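Local atomic coordinates of heroin esterase (Rhodococcus sp., PDB entry 1LZL), a protein that probably hydrolyses acetyl esters, heroin among them, as an esterase of the alpha/beta hydrolase fold. Residues Lys66-Thr71 with Ser97-Cys102; Ala31-Leu36 with Phe90-Ala95. All coordinates share one frame; numbering follows the deposited sequence.

Contact 1: residues Lys66-Thr71 with Ser97-Cys102; sequences KIRFVT and SSDPFC
Arg68 and Asp99 form a salt bridge between a strand and a helix of the alpha/beta hydrolase fold. Arg68 lies on strand 65-72, the second strand of the mixed sheet. Asp99 opens helix 99-109, with Ser98 at the N-cap position. Arg68 grips the carboxylate side-on, one nitrogen to each oxygen. Arg68 NE donates to Asp99 OD1 at 2.9 Å, and the bond is almost straight at 173°. Arg68 NH2 donates to Asp99 OD2 at 2.8 Å. Both oxygens accept through their syn lone pairs. The guanidinium and carboxylate planes are only 20° apart, and the two bonds together hold the groups from turning against each other. The arginine chain gets there by a bend at CG-CD (chi3 68°), which turns its NE edge to the acid.

Asp99 is buried, so the arginine satisfies a charge that would otherwise probably be costly inside the protein. Leu51 of strand 49-56 and Leu41 of helix 26-41 also touch the Asp99 side chain. The aspartate stands in the first turn of its helix, where the helix dipole would probably favour the negative charge as well.

One helical turn further on, Val70 meets Cys102 by apolar packing. Both are buried, and Val113 of the neighbouring strand 112-116 also touches Cys102. Val70 and Arg68 lie two residues apart and face the helix from the same side of their strand. The two valine methyls divide the contact: CG1 of Val70 lies 4.0 Å from the carbonyl O of Cys102, while CG2 of Val70 rests 4.1 Å from Cys102 CB.

Contact 2: residues Ala31-Leu36 with Phe90-Ala95; sequences ATYDAL and FAIGTA
Tyr33 packs against Ile92 and Gly93, joining helix 26-41 to the loop between strand 79-85 and helix 99-109. The apolar part centres on Ile92 CD1, which touches the root of the tyrosine at 3.8 Å from Tyr33 CB. The ring meets Gly93 by its edge, with CE2 of Tyr33 3.7 Å from Gly93 CA. Chi1 of -174° swings the ring away from the tyrosine's own backbone N and out to the loop. At the backbone angles of Gly93 (100°/160°) a CB would be jammed against the carbonyl O of Ile92, so glycine suits the position and the ring edge can come close to its CA. An alanine in place of Tyr33 would leave Ile92 CD1 and the CA of Gly93 without the ring, and would probably open a gap between helix and loop.

The polar part runs through water. One water donates to Asp34 OD1 at 2.6 Å and accepts from Gly93 N at 2.8 Å. A second donates to Asp34 OD1 at 2.8 Å and has a weak link to Thr94 OG1.

Around the contact, Leu26 and Arg30 of helix 26-41 also touch Ile92. Past Gly93 the loop runs on to helix 99-109, with the carbonyl O of Ala95 hydrogen-bonded to Asn115 ND2 of strand 112-116.

Overall arrangement
The two contacts follow one another along the chain on their second sides: 90-95 is the loop that leads into 97-102 at the start of helix 99-109. Their centres are 15 Å apart. They touch where CD of Arg68, in contact 1, packs 3.8 Å from CB of Ala95, in contact 2. Contact 1 ties the helix to the sheet, while contact 2 ties the preceding loop to helix 26-41. Ser97 OG hydrogen-bonds back to the carbonyl O of Thr94, a further link between them. Ser160, His290 and Asp260 probably form the catalytic triad, with Ser160 on the nucleophile elbow. Tyr33 of contact 2 lies near this group without touching it.

Contact 1: residues Lys66-Thr71 with Ser97-Cys102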
loop_
_atom_site.group_PDB
_atom_site.type_symbol
_atom_site.label_atom_id
_atom_site.label_comp_id
_atom_site.label_asym_id
_atom_site.label_seq_id
_atom_site.Cartn_x
_atom_site.Cartn_y
_atom_site.Cartn_z
ATOM N N LYS A 66 13.006 6.832 8.050
ATOM C CA LYS A 66 12.589 8.183 7.658
ATOM C C LYS A 66 11.134 8.197 7.153
ATOM O O LYS A 66 10.635 7.232 6.614
ATOM C CB LYS A 66 13.455 8.766 6.551
ATOM C CG LYS A 66 14.939 8.720 6.928
ATOM C CD LYS A 66 15.255 9.548 8.175
ATOM C CE LYS A 66 16.762 9.644 8.415
ATOM N NZ LYS A 66 17.066 10.233 9.756
ATOM N N ILE A 67 10.481 9.334 7.379
ATOM C CA ILE A 67 9.111 9.589 7.013
ATOM C C ILE A 67 9.055 10.894 6.214
ATOM O O ILE A 67 9.535 11.936 6.681
ATOM C CB ILE A 67 8.216 9.707 8.256
ATOM C CG1 ILE A 67 8.230 8.391 9.046
ATOM C CG2 ILE A 67 6.808 10.149 7.881
ATOM C CD1 ILE A 67 7.566 8.575 10.416
ATOM N N ARG A 68 8.468 10.850 5.038
ATOM C CA ARG A 68 8.183 12.070 4.279
ATOM C C ARG A 68 6.834 12.567 4.773
ATOM O O ARG A 68 5.778 11.991 4.472
ATOM C CB ARG A 68 8.153 11.801 2.782
ATOM C CG ARG A 68 9.467 11.260 2.249
ATOM C CD ARG A 68 9.467 10.954 0.787
ATOM N NE ARG A 68 9.375 12.041 -0.187
ATOM C CZ ARG A 68 10.368 12.849 -0.499
ATOM N NH1 ARG A 68 11.547 12.735 0.105
ATOM N NH2 ARG A 68 10.133 13.758 -1.422
ATOM N N PHE A 69 6.866 13.644 5.541
ATOM C CA PHE A 69 5.704 14.125 6.296
ATOM C C PHE A 69 5.162 15.365 5.611
ATOM O O PHE A 69 5.785 16.454 5.589
ATOM C CB PHE A 69 6.142 14.391 7.733
ATOM C CG PHE A 69 5.008 14.776 8.662
ATOM C CD1 PHE A 69 3.946 13.909 8.838
ATOM C CD2 PHE A 69 5.009 15.972 9.380
ATOM C CE1 PHE A 69 2.892 14.188 9.711
ATOM C CE2 PHE A 69 3.965 16.292 10.233
ATOM C CZ PHE A 69 2.899 15.408 10.375
ATOM N N VAL A 70 4.016 15.200 4.993
ATOM C CA VAL A 70 3.316 16.155 4.158
ATOM C C VAL A 70 2.210 16.806 4.963
ATOM O O VAL A 70 1.331 16.116 5.524
ATOM C CB VAL A 70 2.762 15.511 2.878
ATOM C CG1 VAL A 70 2.195 16.581 1.927
ATOM C CG2 VAL A 70 3.840 14.690 2.165
ATOM N N THR A 71 2.255 18.132 5.046
ATOM C CA THR A 71 1.191 18.822 5.794
ATOM C C THR A 71 0.533 19.914 4.958
ATOM O O THR A 71 1.142 20.558 4.101
ATOM C CB THR A 71 1.728 19.400 7.112
ATOM O OG1 THR A 71 2.893 20.188 6.799
ATOM C CG2 THR A 71 2.206 18.290 8.042
ATOM N N SER A 97 8.222 7.974 -4.453
ATOM C CA SER A 97 7.392 7.562 -5.586
ATOM C C SER A 97 5.913 7.764 -5.257
ATOM O O SER A 97 5.139 7.880 -6.222
ATOM C CB SER A 97 7.682 6.118 -6.020
ATOM O OG SER A 97 7.192 5.198 -5.051
ATOM N N SER A 98 5.534 7.828 -3.978
ATOM C CA SER A 98 4.143 8.097 -3.616
ATOM C C SER A 98 3.879 9.563 -3.297
ATOM O O SER A 98 2.754 9.893 -2.868
ATOM C CB SER A 98 3.733 7.236 -2.424
ATOM O OG SER A 98 3.641 5.874 -2.716
ATOM N N ASP A 99 4.849 10.437 -3.511
ATOM C CA ASP A 99 4.556 11.854 -3.264
ATOM C C ASP A 99 3.310 12.375 -3.978
ATOM O O ASP A 99 2.561 13.112 -3.326
ATOM C CB ASP A 99 5.753 12.712 -3.695
ATOM C CG ASP A 99 6.895 12.814 -2.727
ATOM O OD1 ASP A 99 6.875 12.225 -1.612
ATOM O OD2 ASP A 99 7.886 13.526 -3.036
ATOM N N PRO A 100 2.997 12.012 -5.213
ATOM C CA PRO A 100 1.785 12.575 -5.849
ATOM C C PRO A 100 0.520 12.355 -5.038
ATOM O O PRO A 100 -0.244 13.276 -4.749
ATOM C CB PRO A 100 1.749 11.849 -7.200
ATOM C CG PRO A 100 3.203 11.609 -7.521
ATOM C CD PRO A 100 3.740 11.161 -6.174
ATOM N N PHE A 101 0.321 11.116 -4.597
ATOM C CA PHE A 101 -0.875 10.777 -3.818
ATOM C C PHE A 101 -0.844 11.465 -2.463
ATOM O O PHE A 101 -1.875 11.959 -1.984
ATOM C CB PHE A 101 -1.011 9.246 -3.652
ATOM C CG PHE A 101 -2.254 8.840 -2.860
ATOM C CD1 PHE A 101 -3.519 9.211 -3.335
ATOM C CD2 PHE A 101 -2.129 8.143 -1.658
ATOM C CE1 PHE A 101 -4.653 8.851 -2.594
ATOM C CE2 PHE A 101 -3.259 7.729 -0.944
ATOM C CZ PHE A 101 -4.516 8.107 -1.428
ATOM N N CYS A 102 0.319 11.481 -1.812
ATOM C CA CYS A 102 0.371 12.071 -0.458
ATOM C C CYS A 102 0.085 13.578 -0.508
ATOM O O CYS A 102 -0.591 14.124 0.356
ATOM C CB CYS A 102 1.734 11.753 0.176
ATOM S SG CYS A 102 1.902 9.964 0.473
#

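Contact 2: residues Ala31-Leu36 with Phe90-Ala95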
loop_
_atom_site.group_PDB
_atom_site.type_symbol
_atom_site.label_atom_id
_atom_site.label_comp_id
_atom_site.label_asym_id
_atom_site.label_seq_id
_atom_site.Cartn_x
_atom_site.Cartn_y
_atom_site.Cartn_z
ATOM N N ALA A 31 15.603 -0.091 -11.723
ATOM C CA ALA A 31 15.946 1.084 -12.554
ATOM C C ALA A 31 14.779 1.468 -13.428
ATOM O O ALA A 31 14.355 2.626 -13.491
ATOM C CB ALA A 31 17.189 0.741 -13.336
ATOM N N THR A 32 14.182 0.495 -14.128
ATOM C CA THR A 32 13.026 0.926 -14.947
ATOM C C THR A 32 11.897 1.408 -14.035
ATOM O O THR A 32 11.142 2.339 -14.367
ATOM C CB THR A 32 12.593 -0.131 -15.974
ATOM O OG1 THR A 32 11.245 -0.619 -15.762
ATOM C CG2 THR A 32 13.469 -1.376 -15.932
ATOM N N TYR A 33 11.710 0.871 -12.811
ATOM C CA TYR A 33 10.600 1.434 -12.018
ATOM C C TYR A 33 10.882 2.856 -11.576
ATOM O O TYR A 33 10.086 3.788 -11.629
ATOM C CB TYR A 33 10.323 0.595 -10.769
ATOM C CG TYR A 33 9.099 1.011 -9.969
ATOM C CD1 TYR A 33 7.824 0.852 -10.529
ATOM C CD2 TYR A 33 9.242 1.536 -8.691
ATOM C CE1 TYR A 33 6.710 1.229 -9.795
ATOM C CE2 TYR A 33 8.132 1.911 -7.961
ATOM C CZ TYR A 33 6.884 1.750 -8.525
ATOM O OH TYR A 33 5.775 2.125 -7.807
ATOM N N ASP A 34 12.119 3.004 -11.095
ATOM C CA ASP A 34 12.567 4.275 -10.556
ATOM C C ASP A 34 12.509 5.337 -11.632
ATOM O O ASP A 34 12.410 6.536 -11.364
ATOM C CB ASP A 34 13.972 4.090 -9.984
ATOM C CG ASP A 34 13.998 3.443 -8.596
ATOM O OD1 ASP A 34 12.996 2.925 -8.052
ATOM O OD2 ASP A 34 15.111 3.445 -7.990
ATOM N N ALA A 35 12.574 4.921 -12.902
ATOM C CA ALA A 35 12.481 5.904 -13.973
ATOM C C ALA A 35 11.029 6.140 -14.378
ATOM O O ALA A 35 10.740 7.270 -14.785
ATOM C CB ALA A 35 13.341 5.460 -15.153
ATOM N N LEU A 36 10.149 5.159 -14.285
ATOM C CA LEU A 36 8.720 5.212 -14.562
ATOM C C LEU A 36 8.020 6.052 -13.479
ATOM O O LEU A 36 6.871 6.494 -13.651
ATOM C CB LEU A 36 8.172 3.786 -14.690
ATOM C CG LEU A 36 7.065 3.496 -15.695
ATOM C CD1 LEU A 36 6.260 2.231 -15.391
ATOM C CD2 LEU A 36 6.088 4.660 -15.755
ATOM N N PHE A 90 7.591 -5.443 -2.362
ATOM C CA PHE A 90 8.482 -5.597 -1.186
ATOM C C PHE A 90 9.935 -5.336 -1.568
ATOM O O PHE A 90 10.772 -5.196 -0.645
ATOM C CB PHE A 90 8.387 -6.958 -0.481
ATOM C CG PHE A 90 6.988 -7.338 -0.025
ATOM C CD1 PHE A 90 6.325 -6.629 0.968
ATOM C CD2 PHE A 90 6.307 -8.405 -0.584
ATOM C CE1 PHE A 90 5.038 -6.988 1.367
ATOM C CE2 PHE A 90 5.033 -8.794 -0.187
ATOM C CZ PHE A 90 4.376 -8.071 0.805
ATOM N N ALA A 91 10.280 -5.263 -2.847
ATOM C CA ALA A 91 11.705 -5.218 -3.238
ATOM C C ALA A 91 12.096 -4.018 -4.049
ATOM O O ALA A 91 13.317 -3.818 -4.289
ATOM C CB ALA A 91 12.059 -6.528 -3.979
ATOM N N ILE A 92 11.109 -3.236 -4.521
ATOM C CA ILE A 92 11.449 -2.036 -5.302
ATOM C C ILE A 92 10.642 -0.832 -4.815
ATOM O O ILE A 92 9.686 -1.047 -4.022
ATOM C CB ILE A 92 11.214 -2.215 -6.835
ATOM C CG1 ILE A 92 9.768 -2.192 -7.287
ATOM C CG2 ILE A 92 11.939 -3.481 -7.289
ATOM C CD1 ILE A 92 9.631 -2.520 -8.783
ATOM N N GLY A 93 11.003 0.367 -5.237
ATOM C CA GLY A 93 10.220 1.563 -4.898
ATOM C C GLY A 93 10.833 2.323 -3.745
ATOM O O GLY A 93 11.626 1.819 -2.934
ATOM N N THR A 94 10.454 3.578 -3.654
ATOM C CA THR A 94 10.846 4.538 -2.668
ATOM C C THR A 94 9.627 5.278 -2.144
ATOM O O THR A 94 8.583 5.384 -2.814
ATOM C CB THR A 94 11.835 5.577 -3.246
ATOM O OG1 THR A 94 11.146 6.378 -4.225
ATOM C CG2 THR A 94 12.969 4.879 -3.964
ATOM N N ALA A 95 9.744 5.798 -0.943
ATOM C CA ALA A 95 8.655 6.639 -0.462
ATOM C C ALA A 95 8.391 7.787 -1.415
ATOM O O ALA A 95 7.205 8.085 -1.612
ATOM C CB ALA A 95 8.934 7.179 0.941
HETATM O O HOH W 1 13.414 0.960 -6.439
HETATM O O HOH W 2 10.998 4.460 -6.940
#